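Local atomic coordinates of orotidine 5'-phosphate decarboxylase (Sulfolobus solfataricus, PDB entry 4DBD), a protein that probably catalyses the decarboxylation of orotidine 5'-monophosphate to uridine 5'-monophosphate, the last step of de novo UMP biosynthesis. Residues A[54-59]-A[76-81]; A[148-153]-A[177-182]. All coordinates share one frame; numbering follows the deposited sequence.

Contact 1: A[54-59]-A[76-81]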
# COMPACT_ATOMS: atom_id res chain seq x y z
N GLU A 54 23.04 7.64 2.00
CA GLU A 54 23.27 6.30 1.52
C GLU A 54 22.03 5.76 0.81
O GLU A 54 22.13 5.16 -0.26
CB GLU A 54 23.68 5.37 2.66
CG GLU A 54 24.91 5.84 3.44
CD GLU A 54 26.19 5.70 2.65
OE1 GLU A 54 26.40 4.63 2.03
OE2 GLU A 54 27.00 6.66 2.64
N GLU A 55 20.86 5.97 1.41
CA GLU A 55 19.64 5.38 0.87
C GLU A 55 18.45 6.33 0.78
O GLU A 55 18.08 6.99 1.76
CB GLU A 55 19.24 4.10 1.64
CG GLU A 55 19.92 2.83 1.14
CD GLU A 55 19.13 1.57 1.45
OE1 GLU A 55 19.72 0.62 2.01
OE2 GLU A 55 17.93 1.50 1.12
N ILE A 56 17.86 6.38 -0.41
CA ILE A 56 16.55 6.98 -0.57
C ILE A 56 15.58 5.81 -0.73
O ILE A 56 15.63 5.06 -1.71
CB ILE A 56 16.50 7.97 -1.75
CG1 ILE A 56 17.44 9.14 -1.47
CG2 ILE A 56 15.09 8.46 -2.00
CD1 ILE A 56 17.55 10.11 -2.61
N ILE A 57 14.74 5.64 0.29
CA ILE A 57 13.80 4.53 0.32
C ILE A 57 12.40 5.05 0.07
O ILE A 57 11.96 6.00 0.71
CB ILE A 57 13.82 3.82 1.69
CG1 ILE A 57 15.24 3.40 2.05
CG2 ILE A 57 12.88 2.61 1.69
CD1 ILE A 57 15.37 2.82 3.46
N VAL A 58 11.70 4.43 -0.87
CA VAL A 58 10.31 4.78 -1.09
C VAL A 58 9.48 3.73 -0.35
O VAL A 58 9.67 2.53 -0.53
CB VAL A 58 9.94 4.82 -2.59
CG1 VAL A 58 8.43 4.76 -2.74
CG2 VAL A 58 10.50 6.09 -3.23
N ASP A 59 8.59 4.21 0.53
CA ASP A 59 7.73 3.33 1.31
C ASP A 59 6.26 3.64 1.00
O ASP A 59 5.65 4.50 1.63
CB ASP A 59 8.02 3.47 2.81
CG ASP A 59 7.18 2.55 3.64
OD1 ASP A 59 6.56 1.64 3.03
OD2 ASP A 59 7.15 2.70 4.88
N LEU A 76 9.13 5.66 -9.95
CA LEU A 76 9.82 6.16 -8.77
C LEU A 76 11.32 5.85 -8.81
O LEU A 76 11.94 5.57 -7.79
CB LEU A 76 9.20 5.55 -7.50
CG LEU A 76 7.68 5.68 -7.35
CD1 LEU A 76 7.11 4.60 -6.42
CD2 LEU A 76 7.27 7.07 -6.88
N SER A 77 11.90 5.92 -10.01
CA SER A 77 13.29 5.51 -10.23
C SER A 77 14.34 6.34 -9.49
O SER A 77 15.51 5.96 -9.45
CB SER A 77 13.59 5.50 -11.73
OG SER A 77 13.12 6.69 -12.34
N PHE A 78 13.94 7.45 -8.90
CA PHE A 78 14.91 8.26 -8.14
C PHE A 78 15.33 7.51 -6.87
O PHE A 78 16.40 7.77 -6.31
CB PHE A 78 14.33 9.63 -7.79
CG PHE A 78 13.09 9.56 -6.95
CD1 PHE A 78 13.17 9.49 -5.57
CD2 PHE A 78 11.84 9.56 -7.54
CE1 PHE A 78 12.03 9.44 -4.80
CE2 PHE A 78 10.69 9.51 -6.78
CZ PHE A 78 10.79 9.45 -5.40
N ALA A 79 14.51 6.56 -6.45
CA ALA A 79 14.75 5.80 -5.22
C ALA A 79 15.82 4.73 -5.38
O ALA A 79 15.93 4.10 -6.44
CB ALA A 79 13.45 5.16 -4.75
N ASN A 80 16.59 4.50 -4.32
CA ASN A 80 17.52 3.37 -4.29
C ASN A 80 16.81 2.07 -3.87
O ASN A 80 17.22 0.98 -4.28
CB ASN A 80 18.66 3.62 -3.29
CG ASN A 80 19.37 4.93 -3.53
OD1 ASN A 80 19.26 5.86 -2.74
ND2 ASN A 80 20.11 5.01 -4.63
N SER A 81 15.78 2.20 -3.04
CA SER A 81 15.18 1.04 -2.38
C SER A 81 13.69 1.23 -2.22
O SER A 81 13.20 2.35 -2.22
CB SER A 81 15.80 0.86 -0.99
OG SER A 81 17.21 0.88 -1.04
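Ile-56 and Val-58 hold the incoming chain through backbone hydrogen bonds that set strand 55-62 parallel to the start of strand 81-85. Ile-56 O accepts from two donors, Asn-80 N at 2.8 Å and Ser-81 N. Val-58 N gives a nearly straight bond (168° at the hydrogen) to Ser-81 O, so Ile-57 pairs with Ser-81 in a parallel bridge.

Asn-80 turns OD1 back onto Ile-56 N at 2.8 Å, the donor in the amide plane on a lone pair. Ser-81 OG and Glu-55 OE2 approach to 2.4 Å, so short that the bond's details are doubtful. Glu-55 OE1 forms a salt bridge to Lys-137 and hydrogen bonds with the hydroxyls of Tyr-109 and Tyr-27, so one buried carboxylate oxygen has three partners.

Ile-56 CG2 comes to the edge of the Phe-78 ring, 4.2 Å from CD1. Val-58 divides its methyls: CG1, anti to the backbone N (chi1 163°), meets Leu-76 CD1 at 3.9 Å, whereas CG2, anti to the carbonyl carbon, presses tightly on Ala-79 CB at 3.4 Å.

A helix between adjacent parallel strands makes this a TIM-barrel beta-alpha-beta unit; its first strand carries Asp-59, a predicted active-site residue salt-bridged to Lys-30 and Lys-61.

Contact 2: A[148-153]-A[177-182]. With SO4 (sulfate ion), chain C.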
# COMPACT_ATOMS: atom_id res chain seq x y z
N HIS A 148 11.00 -9.12 18.86
CA HIS A 148 10.99 -9.57 17.46
C HIS A 148 12.22 -9.09 16.70
O HIS A 148 12.73 -9.79 15.81
CB HIS A 148 9.70 -9.12 16.77
CG HIS A 148 8.46 -9.76 17.33
ND1 HIS A 148 8.12 -11.07 17.08
CD2 HIS A 148 7.49 -9.26 18.13
CE1 HIS A 148 6.98 -11.35 17.70
NE2 HIS A 148 6.58 -10.27 18.34
N ILE A 149 12.72 -7.90 17.04
CA ILE A 149 13.95 -7.40 16.42
C ILE A 149 15.11 -8.34 16.70
O ILE A 149 15.86 -8.71 15.79
CB ILE A 149 14.30 -5.99 16.95
CG1 ILE A 149 13.23 -4.99 16.54
CG2 ILE A 149 15.66 -5.54 16.44
CD1 ILE A 149 13.48 -3.57 17.05
N THR A 150 15.27 -8.73 17.96
CA THR A 150 16.40 -9.59 18.30
C THR A 150 16.28 -10.94 17.59
O THR A 150 17.25 -11.45 17.02
CB THR A 150 16.51 -9.81 19.81
OG1 THR A 150 16.44 -8.54 20.48
CG2 THR A 150 17.83 -10.49 20.14
N GLN A 151 15.07 -11.49 17.59
CA GLN A 151 14.79 -12.77 16.95
C GLN A 151 14.96 -12.70 15.45
O GLN A 151 15.55 -13.60 14.85
CB GLN A 151 13.39 -13.25 17.32
CG GLN A 151 13.29 -13.64 18.80
CD GLN A 151 11.90 -13.46 19.37
OE1 GLN A 151 10.93 -13.26 18.64
NE2 GLN A 151 11.80 -13.52 20.70
N TYR A 152 14.46 -11.65 14.81
CA TYR A 152 14.74 -11.50 13.39
C TYR A 152 16.23 -11.34 13.11
O TYR A 152 16.73 -11.83 12.11
CB TYR A 152 13.91 -10.37 12.75
CG TYR A 152 12.55 -10.85 12.29
CD1 TYR A 152 11.50 -10.95 13.18
CD2 TYR A 152 12.34 -11.24 10.97
CE1 TYR A 152 10.26 -11.41 12.77
CE2 TYR A 152 11.10 -11.70 10.56
CZ TYR A 152 10.07 -11.78 11.46
OH TYR A 152 8.83 -12.25 11.06
N ARG A 153 16.95 -10.68 14.01
CA ARG A 153 18.40 -10.53 13.84
C ARG A 153 19.07 -11.89 13.90
O ARG A 153 20.02 -12.17 13.16
CB ARG A 153 18.99 -9.58 14.88
CG ARG A 153 20.51 -9.59 14.94
CD ARG A 153 21.13 -9.31 13.58
NE ARG A 153 20.85 -7.94 13.16
CZ ARG A 153 20.78 -7.54 11.89
NH1 ARG A 153 20.95 -8.41 10.90
NH2 ARG A 153 20.52 -6.27 11.62
N VAL A 177 18.11 -0.29 17.71
CA VAL A 177 19.49 -0.60 17.37
C VAL A 177 20.12 -1.52 18.41
O VAL A 177 20.74 -2.51 18.06
CB VAL A 177 20.33 0.66 17.17
CG1 VAL A 177 21.78 0.28 16.89
CG2 VAL A 177 19.77 1.48 16.02
N CYS A 178 19.93 -1.22 19.70
CA CYS A 178 20.53 -2.08 20.72
C CYS A 178 19.96 -3.50 20.69
O CYS A 178 20.68 -4.46 20.95
CB CYS A 178 20.44 -1.45 22.12
SG CYS A 178 21.51 0.01 22.33
N ALA A 179 18.69 -3.64 20.31
CA ALA A 179 18.08 -4.96 20.18
C ALA A 179 18.54 -5.74 18.94
O ALA A 179 18.29 -6.95 18.84
CB ALA A 179 16.56 -4.85 20.19
N GLY A 180 19.18 -5.07 17.99
CA GLY A 180 19.72 -5.76 16.84
C GLY A 180 19.43 -5.13 15.50
O GLY A 180 19.86 -5.63 14.46
N ALA A 181 18.70 -4.01 15.51
CA ALA A 181 18.40 -3.31 14.26
C ALA A 181 19.63 -2.56 13.75
O ALA A 181 20.50 -2.16 14.52
CB ALA A 181 17.23 -2.35 14.45
N ASP A 182 19.70 -2.35 12.44
CA ASP A 182 20.77 -1.56 11.86
C ASP A 182 20.48 -0.06 11.93
O ASP A 182 21.34 0.73 12.30
CB ASP A 182 21.04 -1.99 10.42
CG ASP A 182 21.58 -3.39 10.34
OD1 ASP A 182 22.76 -3.57 10.73
OD2 ASP A 182 20.85 -4.31 9.93
S SO4 C . 3.37 -9.54 20.31
O1 SO4 C . 4.43 -8.56 20.55
O2 SO4 C . 2.30 -8.91 19.52
O3 SO4 C . 3.91 -10.69 19.58
O4 SO4 C . 2.82 -10.00 21.58
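Ala-179 meets helix 146-155 with both its methyl and its carbonyl. CB lies 3.9 Å from Ile-149 CG2, and the carbonyl O takes a hydrogen bond of 2.9 Å from Thr-150 OG1, the donor in the carbonyl plane on a lone pair.

Gly-180 closes the helix in a Schellman motif with positive phi. A CB here would collide with the carbonyl O of Ala-179 and come too near Arg-153 CB, so both backbone shape and neighbour favour glycine. Its carbonyl O is gripped side-on by two nitrogens of Arg-153, NE at 2.8 Å and NH2 at 3.0 Å, and lies close to the guanidinium plane. Bends at chi2 and chi3 (67°) curl the arginine chain round this oxygen and bring NE onto it.

At Ala-181 the backbone N sits 3.5 Å from Ile-149 CG2, a methyl placed anti to its own backbone N. Asp-182 then brings OD2 to 2.6 Å from Arg-153 NH2, a salt bridge whose hydrogen bond is weak, with the two planar groups 70° apart. An alanine in place of Arg-153 would probably leave Gly-180 O without both side-chain donors and Asp-182 without its ionic mate.

On the same helix, His-148 NE2 donates to O3 of a sulfate, probably from the crystallisation liquor, at 3.0 Å; Thr-121 OG1 also bonds this ion. Asp-182 OD2 also accepts from Ile-161 N, and Arg-153 NH1 donates to Met-159 O. The contact joins helix 146-155 to the end of helix 175-179 on the outside of the barrel, with Ile-149 and Ala-181 both resting on Ser-163 of strand 160-163.

How the contacts relate
Contacts 1 and 2 lie on opposite sides of the chain's centre, their own centres about 23 Å apart, and share no helix or strand. Contact 1 belongs to the barrel wall: seven of its ten touching residues are buried, and its strand pairing relies mainly on backbone bonds. Contact 2 lies farther out, about 15 Å from the chain's centre compared with 10 Å, and only two of its seven touching residues are buried. There the bonds run from side chains to carbonyls at a helix end, with a salt bridge added. The contrast follows place in the fold: a strand and the turn leading into its neighbour in the first, neighbouring outer helices in the second.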